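Local structure of amidohydrolase (Brucella melitensis biovar Abortus, 4F0L) at residues Val213-Leu218 and Ser228-Leu233; Val238-Ala243 and Ala272-Ile277; Gly294-Leu299 and Gly321-Ile326. The protein probably acts as a metal-dependent deaminase of the amidohydrolase family, related to formimidoylglutamate deiminase HutF, and carries a bound iron(III) ion. One frame throughout, in Å; residues are numbered along the deposited sequence.

The three contacts follow one another along the chain within the barrel of the amidohydrolase fold. Contact 1 packs strand 210-215 against the end of helix 223-229. Contact 2 pairs strand 238-242 with strand 274-276, and contact 3 pairs 296-299 with 323-326. Contacts 1 and 2, centres 10 Å apart, touch: Val-213 and His-239 share a backbone hydrogen bond, and Arg-273 NH2 probably bonds to Thr-230 O and Leu-233 O. Contacts 2 and 3, centres 9 Å apart, share a parallel sheet, where strands 274-276 and 296-299 are neighbours. Contacts 1 and 3, centres 18 Å apart, do not meet. Together they form part of the barrel wall bearing the iron ligands His-241 and, just beyond strand 323-326, Asp-329.

Contact 1 of 3, residues Val213-Leu218 and Ser228-Leu233; sequences VAPHSL and SVTQLL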
ATOM      1  N   VAL B 213     -19.693  22.731  -8.304  1.00 16.65           N
ATOM      2  CA  VAL B 213     -20.874  22.024  -7.782  1.00 16.75           C
ATOM      3  C   VAL B 213     -20.718  20.516  -7.949  1.00 16.86           C
ATOM      4  O   VAL B 213     -19.981  20.053  -8.827  1.00 16.73           O
ATOM      5  CB  VAL B 213     -22.181  22.478  -8.469  1.00 17.22           C
ATOM      6  CG1 VAL B 213     -22.361  24.008  -8.362  1.00 16.97           C
ATOM      7  CG2 VAL B 213     -22.197  22.014  -9.914  1.00 17.17           C
ATOM      8  N   ALA B 214     -21.374  19.762  -7.065  1.00 16.97           N
ATOM      9  CA  ALA B 214     -21.224  18.315  -7.015  1.00 16.99           C
ATOM     10  C   ALA B 214     -22.607  17.666  -6.879  1.00 17.55           C
ATOM     11  O   ALA B 214     -23.018  17.325  -5.783  1.00 16.68           O
ATOM     12  CB  ALA B 214     -20.316  17.890  -5.860  1.00 15.16           C
ATOM     13  N   PRO B 215     -23.320  17.480  -8.007  1.00 18.47           N
ATOM     14  CA  PRO B 215     -24.445  16.560  -7.932  1.00 19.36           C
ATOM     15  C   PRO B 215     -23.974  15.214  -7.411  1.00 19.56           C
ATOM     16  O   PRO B 215     -22.986  14.657  -7.908  1.00 19.34           O
ATOM     17  CB  PRO B 215     -24.927  16.456  -9.385  1.00 20.69           C
ATOM     18  CG  PRO B 215     -23.835  17.033 -10.228  1.00 20.54           C
ATOM     19  CD  PRO B 215     -23.110  18.015  -9.360  1.00 19.45           C
ATOM     20  N   HIS B 216     -24.623  14.695  -6.385  1.00 20.48           N
ATOM     21  CA  HIS B 216     -24.042  13.534  -5.691  1.00 21.99           C
ATOM     22  C   HIS B 216     -23.819  12.338  -6.587  1.00 21.79           C
ATOM     23  O   HIS B 216     -22.721  11.782  -6.651  1.00 22.27           O
ATOM     24  CB  HIS B 216     -24.907  13.119  -4.529  1.00 23.72           C
ATOM     25  CG  HIS B 216     -24.350  11.968  -3.766  1.00 24.18           C
ATOM     26  ND1 HIS B 216     -24.706  10.683  -4.020  1.00 26.62           N
ATOM     27  CD2 HIS B 216     -23.397  11.927  -2.761  1.00 24.50           C
ATOM     28  CE1 HIS B 216     -24.016   9.861  -3.197  1.00 25.96           C
ATOM     29  NE2 HIS B 216     -23.214  10.619  -2.430  1.00 24.99           N
ATOM     30  N   SER B 217     -24.869  11.957  -7.290  1.00 22.73           N
ATOM     31  CA  SER B 217     -24.882  10.750  -8.130  1.00 22.61           C
ATOM     32  C   SER B 217     -26.177  10.748  -8.896  1.00 23.62           C
ATOM     33  O   SER B 217     -27.094  11.542  -8.592  1.00 24.45           O
ATOM     34  CB  SER B 217     -24.840   9.489  -7.271  1.00 22.29           C
ATOM     35  OG  SER B 217     -26.031   9.403  -6.518  1.00 23.05           O
ATOM     36  N   LEU B 218     -26.294   9.834  -9.846  1.00 23.69           N
ATOM     37  CA  LEU B 218     -27.511   9.767 -10.631  1.00 25.52           C
ATOM     38  C   LEU B 218     -28.716   9.315  -9.808  1.00 26.55           C
ATOM     39  O   LEU B 218     -29.843   9.664 -10.127  1.00 26.90           O
ATOM     40  CB  LEU B 218     -27.321   8.883 -11.863  1.00 25.84           C
ATOM     41  CG  LEU B 218     -26.286   9.420 -12.873  1.00 25.49           C
ATOM     42  CD1 LEU B 218     -26.070   8.404 -13.990  1.00 26.53           C
ATOM     43  CD2 LEU B 218     -26.670  10.793 -13.418  1.00 24.63           C
ATOM     44  N   SER B 228     -30.473  22.169 -13.431  1.00 29.37           N
ATOM     45  CA  SER B 228     -30.392  23.394 -12.636  1.00 30.72           C
ATOM     46  C   SER B 228     -29.053  23.568 -11.933  1.00 29.18           C
ATOM     47  O   SER B 228     -28.458  24.630 -11.995  1.00 28.71           O
ATOM     48  CB  SER B 228     -31.462  23.412 -11.571  1.00 32.16           C
ATOM     49  OG  SER B 228     -32.711  23.224 -12.171  1.00 36.37           O
ATOM     50  N   VAL B 229     -28.586  22.510 -11.290  1.00 27.81           N
ATOM     51  CA  VAL B 229     -27.365  22.587 -10.482  1.00 27.26           C
ATOM     52  C   VAL B 229     -26.151  22.871 -11.347  1.00 25.68           C
ATOM     53  O   VAL B 229     -25.319  23.708 -10.993  1.00 25.84           O
ATOM     54  CB  VAL B 229     -27.185  21.304  -9.639  1.00 27.30           C
ATOM     55  CG1 VAL B 229     -25.830  21.260  -8.979  1.00 27.36           C
ATOM     56  CG2 VAL B 229     -28.302  21.228  -8.607  1.00 28.20           C
ATOM     57  N   THR B 230     -26.083  22.234 -12.507  1.00 25.41           N
ATOM     58  CA  THR B 230     -24.907  22.349 -13.370  1.00 26.14           C
ATOM     59  C   THR B 230     -24.927  23.618 -14.261  1.00 27.48           C
ATOM     60  O   THR B 230     -24.010  23.859 -15.043  1.00 27.45           O
ATOM     61  CB  THR B 230     -24.714  21.052 -14.191  1.00 25.81           C
ATOM     62  OG1 THR B 230     -25.867  20.796 -14.985  1.00 27.22           O
ATOM     63  CG2 THR B 230     -24.546  19.861 -13.266  1.00 25.34           C
ATOM     64  N   GLN B 231     -25.969  24.434 -14.113  1.00 28.69           N
ATOM     65  CA  GLN B 231     -26.072  25.714 -14.789  1.00 29.89           C
ATOM     66  C   GLN B 231     -25.760  26.871 -13.834  1.00 29.41           C
ATOM     67  O   GLN B 231     -25.611  28.001 -14.284  1.00 30.00           O
ATOM     68  CB  GLN B 231     -27.485  25.883 -15.431  1.00 30.62           C
ATOM     69  N   LEU B 232     -25.626  26.601 -12.535  1.00 27.56           N
ATOM     70  CA  LEU B 232     -25.410  27.690 -11.570  1.00 27.87           C
ATOM     71  C   LEU B 232     -24.124  28.452 -11.801  1.00 26.91           C
ATOM     72  O   LEU B 232     -24.102  29.673 -11.701  1.00 27.50           O
ATOM     73  CB  LEU B 232     -25.393  27.182 -10.127  1.00 27.59           C
ATOM     74  CG  LEU B 232     -26.714  26.836  -9.479  1.00 29.33           C
ATOM     75  CD1 LEU B 232     -26.407  26.337  -8.069  1.00 28.76           C
ATOM     76  CD2 LEU B 232     -27.710  28.021  -9.469  1.00 29.85           C
ATOM     77  N   LEU B 233     -23.046  27.723 -12.069  1.00 25.62           N
ATOM     78  CA  LEU B 233     -21.723  28.281 -12.231  1.00 25.38           C
ATOM     79  C   LEU B 233     -21.135  27.602 -13.477  1.00 26.07           C
ATOM     80  O   LEU B 233     -20.336  26.658 -13.367  1.00 24.12           O
ATOM     81  CB  LEU B 233     -20.861  28.009 -10.982  1.00 23.58           C
ATOM     82  CG  LEU B 233     -21.317  28.691  -9.677  1.00 24.14           C
ATOM     83  CD1 LEU B 233     -20.641  28.077  -8.439  1.00 22.13           C
ATOM     84  CD2 LEU B 233     -21.162  30.224  -9.731  1.00 24.10           C
TER
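This is the strand-to-helix packing of one beta-alpha unit in the TIM-type barrel: strand 210-215 runs out, helix 223-229 comes back, and the end of that helix settles on the strand. No hydrogen bond crosses; the contact is van der Waals packing, mostly of apolar side chains. Val-213 carries most of it. Its CG1 stands anti to the carbonyl carbon (chi1 -55°), which leaves CG2 in the crowded position, 3.8 Å from Val-229 CG1, the two side chains passing head to tail. Pro-215 supplies a second patch: its ring carbon CG is 4.2 Å from Thr-230 CG2, while its CD faces Val-229 CG1. At the far end Val-213 CG1 looks across to Leu-233 CD1. Helix 189-203 closes over this group, touching Val-229, Leu-232 and Leu-233.

The polar bonds are local or go elsewhere. Thr-230 OG1 binds Leu-226 O, one turn back in the helix. Beyond the strand, His-216 ND1 pairs with Ser-217 OG at 3.1 Å, and its ring meets that of the iron ligand His-241 edge-to-face. The chain leaves the helix through a type I turn from Val-229 to Leu-232, whose closing acceptor, Val-229 O, also lies 3.7 Å from Val-213 CG2.

Contact 2 of 3, residues Val238-Ala243 and Ala272-Ile277; sequences VHIHVA and ARWCLI. With FE (Fe (III) ion), chain E.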
ATOM      1  N   VAL B 238     -17.831  20.698 -12.455  1.00 16.95           N
ATOM      2  CA  VAL B 238     -18.927  19.832 -12.034  1.00 16.93           C
ATOM      3  C   VAL B 238     -18.348  18.427 -11.725  1.00 16.73           C
ATOM      4  O   VAL B 238     -17.704  17.823 -12.577  1.00 17.42           O
ATOM      5  CB  VAL B 238     -19.971  19.702 -13.147  1.00 17.54           C
ATOM      6  CG1 VAL B 238     -21.125  18.761 -12.736  1.00 17.31           C
ATOM      7  CG2 VAL B 238     -20.472  21.081 -13.570  1.00 17.64           C
ATOM      8  N   HIS B 239     -18.561  17.944 -10.510  1.00 16.14           N
ATOM      9  CA  HIS B 239     -18.162  16.592 -10.105  1.00 16.26           C
ATOM     10  C   HIS B 239     -19.375  15.776  -9.752  1.00 16.94           C
ATOM     11  O   HIS B 239     -20.356  16.315  -9.216  1.00 17.56           O
ATOM     12  CB  HIS B 239     -17.242  16.648  -8.907  1.00 15.06           C
ATOM     13  CG  HIS B 239     -15.870  17.146  -9.217  1.00 14.79           C
ATOM     14  ND1 HIS B 239     -14.757  16.606  -8.644  1.00 14.12           N
ATOM     15  CD2 HIS B 239     -15.432  18.190 -10.018  1.00 15.01           C
ATOM     16  CE1 HIS B 239     -13.683  17.224  -9.106  1.00 14.07           C
ATOM     17  NE2 HIS B 239     -14.080  18.198  -9.944  1.00 15.02           N
ATOM     18  N   ILE B 240     -19.318  14.484 -10.042  1.00 17.46           N
ATOM     19  CA  ILE B 240     -20.425  13.563  -9.759  1.00 18.35           C
ATOM     20  C   ILE B 240     -19.888  12.162  -9.566  1.00 18.28           C
ATOM     21  O   ILE B 240     -19.031  11.747 -10.322  1.00 17.75           O
ATOM     22  CB  ILE B 240     -21.460  13.595 -10.920  1.00 18.95           C
ATOM     23  CG1 ILE B 240     -22.636  12.658 -10.662  1.00 19.80           C
ATOM     24  CG2 ILE B 240     -20.815  13.245 -12.259  1.00 19.23           C
ATOM     25  CD1 ILE B 240     -23.895  13.012 -11.429  1.00 19.93           C
ATOM     26  N   HIS B 241     -20.406  11.417  -8.582  1.00 19.24           N
ATOM     27  CA  HIS B 241     -20.095   9.984  -8.463  1.00 20.60           C
ATOM     28  C   HIS B 241     -20.817   9.265  -9.568  1.00 21.00           C
ATOM     29  O   HIS B 241     -22.018   9.424  -9.713  1.00 20.71           O
ATOM     30  CB  HIS B 241     -20.612   9.338  -7.152  1.00 22.49           C
ATOM     31  CG  HIS B 241     -19.910   9.771  -5.879  1.00 24.02           C
ATOM     32  ND1 HIS B 241     -20.586  10.275  -4.812  1.00 26.21           N
ATOM     33  CD2 HIS B 241     -18.571   9.664  -5.479  1.00 25.34           C
ATOM     34  CE1 HIS B 241     -19.703  10.536  -3.802  1.00 25.92           C
ATOM     35  NE2 HIS B 241     -18.477  10.164  -4.218  1.00 25.38           N
ATOM     36  N   VAL B 242     -20.130   8.429 -10.336  1.00 19.41           N
ATOM     37  CA  VAL B 242     -20.836   7.612 -11.305  1.00 20.02           C
ATOM     38  C   VAL B 242     -20.219   6.202 -11.521  1.00 19.93           C
ATOM     39  O   VAL B 242     -18.993   6.024 -11.593  1.00 20.16           O
ATOM     40  CB  VAL B 242     -21.021   8.402 -12.637  1.00 20.65           C
ATOM     41  CG1 VAL B 242     -19.687   8.738 -13.273  1.00 20.73           C
ATOM     42  CG2 VAL B 242     -21.872   7.608 -13.585  1.00 21.44           C
ATOM     43  N   ALA B 243     -21.086   5.185 -11.605  1.00 20.06           N
ATOM     44  CA  ALA B 243     -20.663   3.836 -11.978  1.00 20.18           C
ATOM     45  C   ALA B 243     -19.632   3.190 -11.018  1.00 19.86           C
ATOM     46  O   ALA B 243     -18.805   2.370 -11.427  1.00 18.40           O
ATOM     47  CB  ALA B 243     -20.149   3.842 -13.404  1.00 19.95           C
ATOM     48  N   ALA B 272     -14.303  18.717 -20.300  1.00 25.63           N
ATOM     49  CA  ALA B 272     -13.243  18.793 -19.298  1.00 24.65           C
ATOM     50  C   ALA B 272     -13.671  19.561 -18.037  1.00 24.08           C
ATOM     51  O   ALA B 272     -12.969  19.555 -17.027  1.00 23.62           O
ATOM     52  CB  ALA B 272     -11.974  19.417 -19.916  1.00 24.45           C
ATOM     53  N   ARG B 273     -14.828  20.222 -18.099  1.00 24.32           N
ATOM     54  CA  ARG B 273     -15.420  20.875 -16.929  1.00 23.33           C
ATOM     55  C   ARG B 273     -15.856  19.810 -15.900  1.00 21.61           C
ATOM     56  O   ARG B 273     -15.989  20.102 -14.706  1.00 20.03           O
ATOM     57  CB  ARG B 273     -16.614  21.716 -17.414  1.00 24.84           C
ATOM     58  CG  ARG B 273     -17.382  22.485 -16.382  1.00 25.21           C
ATOM     59  CD  ARG B 273     -18.722  22.975 -16.954  1.00 26.22           C
ATOM     60  NE  ARG B 273     -19.466  23.583 -15.860  1.00 26.90           N
ATOM     61  CZ  ARG B 273     -20.775  23.566 -15.698  1.00 27.07           C
ATOM     62  NH1 ARG B 273     -21.566  23.002 -16.585  1.00 26.86           N
ATOM     63  NH2 ARG B 273     -21.285  24.132 -14.606  1.00 28.02           N
ATOM     64  N   TRP B 274     -16.116  18.599 -16.401  1.00 20.75           N
ATOM     65  CA  TRP B 274     -16.671  17.522 -15.606  1.00 20.26           C
ATOM     66  C   TRP B 274     -15.596  16.602 -15.121  1.00 19.92           C
ATOM     67  O   TRP B 274     -14.640  16.322 -15.864  1.00 19.34           O
ATOM     68  CB  TRP B 274     -17.678  16.714 -16.405  1.00 20.43           C
ATOM     69  CG  TRP B 274     -18.964  17.455 -16.712  1.00 21.33           C
ATOM     70  CD1 TRP B 274     -19.155  18.582 -17.531  1.00 22.23           C
ATOM     71  CD2 TRP B 274     -20.293  17.138 -16.206  1.00 21.47           C
ATOM     72  NE1 TRP B 274     -20.477  18.957 -17.546  1.00 22.24           N
ATOM     73  CE2 TRP B 274     -21.212  18.135 -16.791  1.00 22.26           C
ATOM     74  CE3 TRP B 274     -20.802  16.162 -15.361  1.00 21.18           C
ATOM     75  CZ2 TRP B 274     -22.573  18.137 -16.506  1.00 22.98           C
ATOM     76  CZ3 TRP B 274     -22.181  16.176 -15.076  1.00 21.99           C
ATOM     77  CH2 TRP B 274     -23.043  17.131 -15.648  1.00 22.48           C
ATOM     78  N   CYS B 275     -15.763  16.147 -13.871  1.00 18.62           N
ATOM     79  CA  CYS B 275     -14.954  15.090 -13.295  1.00 17.34           C
ATOM     80  C   CYS B 275     -15.896  13.975 -12.796  1.00 17.28           C
ATOM     81  O   CYS B 275     -16.773  14.212 -11.952  1.00 16.62           O
ATOM     82  CB  CYS B 275     -14.087  15.598 -12.151  1.00 16.13           C
ATOM     83  SG  CYS B 275     -13.021  14.307 -11.444  1.00 15.35           S
ATOM     84  N   LEU B 276     -15.753  12.790 -13.378  1.00 16.91           N
ATOM     85  CA  LEU B 276     -16.655  11.694 -13.035  1.00 17.25           C
ATOM     86  C   LEU B 276     -15.892  10.857 -12.074  1.00 16.81           C
ATOM     87  O   LEU B 276     -14.865  10.286 -12.424  1.00 16.96           O
ATOM     88  CB  LEU B 276     -17.046  10.873 -14.266  1.00 17.32           C
ATOM     89  CG  LEU B 276     -17.592  11.614 -15.482  1.00 17.94           C
ATOM     90  CD1 LEU B 276     -18.175  10.621 -16.507  1.00 17.36           C
ATOM     91  CD2 LEU B 276     -18.586  12.689 -15.077  1.00 17.71           C
ATOM     92  N   ILE B 277     -16.383  10.805 -10.849  1.00 16.67           N
ATOM     93  CA  ILE B 277     -15.695  10.120  -9.755  1.00 16.06           C
ATOM     94  C   ILE B 277     -15.929   8.595  -9.848  1.00 16.39           C
ATOM     95  O   ILE B 277     -17.060   8.124 -10.032  1.00 15.99           O
ATOM     96  CB  ILE B 277     -16.144  10.656  -8.376  1.00 15.57           C
ATOM     97  CG1 ILE B 277     -16.078  12.191  -8.357  1.00 16.20           C
ATOM     98  CG2 ILE B 277     -15.257  10.083  -7.254  1.00 15.60           C
ATOM     99  CD1 ILE B 277     -14.662  12.738  -8.537  1.00 15.36           C
TER
HETATM  100 FE    FE E 501     -16.705   9.756  -2.719  1.00 32.76          FE
HETATM  101  O   HOH W   1     -16.568   7.705  -3.431  1.00 25.98           O
HETATM  102  O   HOH W   2     -17.913   8.441  -1.308  1.00 32.69           O
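Strands 238-242 and 274-276 run parallel, 4.7 Å apart at closest approach and crossing at -16°, and five backbone hydrogen bonds join them, from Val-238 N to Arg-273 O at one end to Val-242 N to Ile-277 O, nearly straight at 177°, at the other. Side chains alternate between two faces.

On the face of His-239, Cys-275, His-241 and Ile-277, the methylene of Cys-275 sits over the centre of the His-239 ring, its CB 3.4 Å from His-239 NE2, a CH-pi contact with SG over the same face. Ring NE2 is committed to Ala-379 O. His-241, with CG anti to its carbonyl carbon (chi1 -69°), presents NE2 to the iron at 2.4 Å. Waters 1 and 2, His-65, His-67 and Asp-329 complete the shell. Ile-277 CG2 approaches the ligand ring obliquely, 3.8 Å from His-241 CD2.

The other face holds Val-238, Trp-274, Ile-240 and Leu-276. Val-238 CG1, anti to its backbone N, lies over the six-membered ring of Trp-274, 3.6 Å from CZ3. Ile-240 CG2 meets the edge of the indole and comes within 3.6 Å of Leu-276 CD2. The second methyl of Val-238, CG2, sits over the guanidinium of Arg-273, tightly, at 3.3 Å from CZ; that flat group is held by the carbonyls of Ala-236, Thr-230 and Leu-233.

Outward, helix 260-267 covers Ile-240, Val-242 and Leu-276. Inward, Cys-275 and Ile-277 touch strand 56-66 at Leu-64 and His-65. Strand 210-215 borders 238-242 on one flank, and strand 296-299 borders 274-276 on the other.

Contact 3 of 3, residues Gly294-Leu299 and Gly321-Ile326; sequences GAIAGL and GGKFGI
Phe-324 holds CG in the crowded position between its backbone N and carbonyl carbon (chi1 80°), and Leu-299 sets CG anti to its own carbonyl carbon (chi1 -58°); those two turns bring Leu-299 CD1 to 3.9 Å from Phe-324 CD2, the side chains crossing at about a right angle. Ile-296 bends at chi2 (-57°), which swings CD1 over to 3.7 Å from Lys-323 CB, the aliphatic root of a lysine whose amine end turns out of the contact.

Between these two faces the strands run parallel. Ala-297 N donates to Lys-323 O at 2.9 Å, in the carbonyl plane. Gly-325 N returns a bond to Ala-297 O at 3.0 Å, and Leu-299 N reaches Gly-325 O at 2.9 Å from above that carbonyl's plane. CA-H contacts supplement them, as where Ile-326 CA lies 3.1 Å from Leu-299 O. At the start of the pairing, water 3 bridges the segments, donating to Ala-295 O at 2.6 Å and accepting from Lys-323 N.

Both segments begin where a helix ends in a Schellman motif, at Gly-294 and Gly-321. Phe-324 and Leu-299 touch Leu-343 of helix 336-351, while Ala-297 and Leu-299 touch Phe-312. Ile-296 and Lys-323 on the other face meet helix 364-379. On that face Gly-298 pairs with Gly-325, two residues without side chains, and Gly-298 lies about 6 Å from the side chain of the iron ligand His-65.

The chemistry is thus backbone hydrogen bonds, one water bridge and apolar contact, with no salt bridge across. That implies a barrel wall whose pairing rests on the backbone, delivering the chain to Asp-329, an iron ligand shortly past Ile-326.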
ATOM      1  N   GLY B 294     -13.631  14.499 -22.992  1.00 26.26           N
ATOM      2  CA  GLY B 294     -12.651  15.259 -22.213  1.00 25.21           C
ATOM      3  C   GLY B 294     -12.883  15.262 -20.710  1.00 23.68           C
ATOM      4  O   GLY B 294     -12.170  15.956 -19.979  1.00 23.16           O
ATOM      5  N   ALA B 295     -13.882  14.504 -20.242  1.00 22.63           N
ATOM      6  CA  ALA B 295     -14.197  14.403 -18.816  1.00 21.34           C
ATOM      7  C   ALA B 295     -13.021  13.786 -18.094  1.00 19.82           C
ATOM      8  O   ALA B 295     -12.392  12.888 -18.610  1.00 20.42           O
ATOM      9  CB  ALA B 295     -15.431  13.541 -18.602  1.00 21.55           C
ATOM     10  N   ILE B 296     -12.705  14.293 -16.907  1.00 18.44           N
ATOM     11  CA  ILE B 296     -11.592  13.755 -16.128  1.00 16.99           C
ATOM     12  C   ILE B 296     -12.087  12.617 -15.256  1.00 16.15           C
ATOM     13  O   ILE B 296     -13.123  12.768 -14.587  1.00 15.85           O
ATOM     14  CB  ILE B 296     -11.002  14.801 -15.186  1.00 16.63           C
ATOM     15  CG1 ILE B 296     -10.529  16.026 -15.980  1.00 16.96           C
ATOM     16  CG2 ILE B 296      -9.895  14.163 -14.332  1.00 15.36           C
ATOM     17  CD1 ILE B 296      -9.522  15.709 -17.064  1.00 16.79           C
ATOM     18  N   ALA B 297     -11.365  11.490 -15.261  1.00 15.54           N
ATOM     19  CA  ALA B 297     -11.677  10.364 -14.380  1.00 15.37           C
ATOM     20  C   ALA B 297     -11.165  10.655 -12.980  1.00 14.84           C
ATOM     21  O   ALA B 297      -9.952  10.815 -12.797  1.00 15.21           O
ATOM     22  CB  ALA B 297     -11.056   9.056 -14.923  1.00 14.59           C
ATOM     23  N   GLY B 298     -12.060  10.749 -12.003  1.00 15.22           N
ATOM     24  CA  GLY B 298     -11.675  11.007 -10.616  1.00 14.65           C
ATOM     25  C   GLY B 298     -11.465   9.682  -9.919  1.00 14.98           C
ATOM     26  O   GLY B 298     -12.395   9.140  -9.315  1.00 15.70           O
ATOM     27  N   LEU B 299     -10.254   9.143 -10.029  1.00 14.26           N
ATOM     28  CA  LEU B 299      -9.961   7.813  -9.511  1.00 13.97           C
ATOM     29  C   LEU B 299      -9.614   7.863  -8.023  1.00 13.75           C
ATOM     30  O   LEU B 299      -8.826   8.719  -7.571  1.00 12.89           O
ATOM     31  CB  LEU B 299      -8.810   7.188 -10.316  1.00 13.85           C
ATOM     32  CG  LEU B 299      -9.029   7.045 -11.833  1.00 14.60           C
ATOM     33  CD1 LEU B 299      -7.855   6.276 -12.479  1.00 14.73           C
ATOM     34  CD2 LEU B 299     -10.379   6.336 -12.132  1.00 14.09           C
ATOM     35  N   GLY B 321      -6.953   8.833 -24.997  1.00 26.07           N
ATOM     36  CA  GLY B 321      -6.610  10.206 -24.597  1.00 25.53           C
ATOM     37  C   GLY B 321      -7.276  10.674 -23.312  1.00 23.84           C
ATOM     38  O   GLY B 321      -7.345  11.872 -23.047  1.00 24.79           O
ATOM     39  N   GLY B 322      -7.816   9.753 -22.527  1.00 22.40           N
ATOM     40  CA  GLY B 322      -8.490  10.146 -21.302  1.00 21.50           C
ATOM     41  C   GLY B 322      -7.495  10.629 -20.276  1.00 20.71           C
ATOM     42  O   GLY B 322      -6.364  10.179 -20.256  1.00 20.96           O
ATOM     43  N   LYS B 323      -7.911  11.568 -19.440  1.00 19.99           N
ATOM     44  CA  LYS B 323      -7.076  12.090 -18.385  1.00 19.25           C
ATOM     45  C   LYS B 323      -7.713  11.788 -17.025  1.00 17.99           C
ATOM     46  O   LYS B 323      -8.942  11.700 -16.910  1.00 17.30           O
ATOM     47  CB  LYS B 323      -6.912  13.594 -18.566  1.00 20.62           C
ATOM     48  CG  LYS B 323      -6.035  14.020 -19.743  1.00 22.21           C
ATOM     49  CD  LYS B 323      -6.129  15.541 -19.915  1.00 23.78           C
ATOM     50  CE  LYS B 323      -5.175  16.070 -20.978  1.00 25.91           C
ATOM     51  NZ  LYS B 323      -5.695  15.843 -22.330  1.00 26.60           N
ATOM     52  N   PHE B 324      -6.878  11.672 -15.997  1.00 16.41           N
ATOM     53  CA  PHE B 324      -7.335  11.276 -14.649  1.00 15.48           C
ATOM     54  C   PHE B 324      -6.611  12.036 -13.548  1.00 14.77           C
ATOM     55  O   PHE B 324      -5.541  12.618 -13.780  1.00 15.64           O
ATOM     56  CB  PHE B 324      -7.124   9.765 -14.446  1.00 15.41           C
ATOM     57  CG  PHE B 324      -5.703   9.395 -14.086  1.00 15.69           C
ATOM     58  CD1 PHE B 324      -4.740   9.279 -15.052  1.00 15.78           C
ATOM     59  CD2 PHE B 324      -5.347   9.186 -12.746  1.00 15.97           C
ATOM     60  CE1 PHE B 324      -3.425   8.962 -14.720  1.00 15.80           C
ATOM     61  CE2 PHE B 324      -4.030   8.874 -12.394  1.00 16.23           C
ATOM     62  CZ  PHE B 324      -3.061   8.777 -13.403  1.00 15.92           C
ATOM     63  N   GLY B 325      -7.217  12.032 -12.361  1.00 13.90           N
ATOM     64  CA  GLY B 325      -6.570  12.395 -11.118  1.00 13.42           C
ATOM     65  C   GLY B 325      -6.903  11.404 -10.000  1.00 12.93           C
ATOM     66  O   GLY B 325      -7.687  10.448 -10.183  1.00 12.86           O
ATOM     67  N   ILE B 326      -6.317  11.634  -8.836  1.00 12.56           N
ATOM     68  CA  ILE B 326      -6.532  10.781  -7.685  1.00 12.07           C
ATOM     69  C   ILE B 326      -7.102  11.539  -6.510  1.00 12.15           C
ATOM     70  O   ILE B 326      -6.773  12.720  -6.279  1.00 12.20           O
ATOM     71  CB  ILE B 326      -5.245  10.060  -7.218  1.00 11.99           C
ATOM     72  CG1 ILE B 326      -4.093  11.066  -7.008  1.00 11.89           C
ATOM     73  CG2 ILE B 326      -4.878   8.958  -8.219  1.00 11.82           C
ATOM     74  CD1 ILE B 326      -2.861  10.473  -6.326  1.00 11.48           C
TER
HETATM   75  O   HOH W   3     -10.416  12.697 -20.219  1.00 25.51           O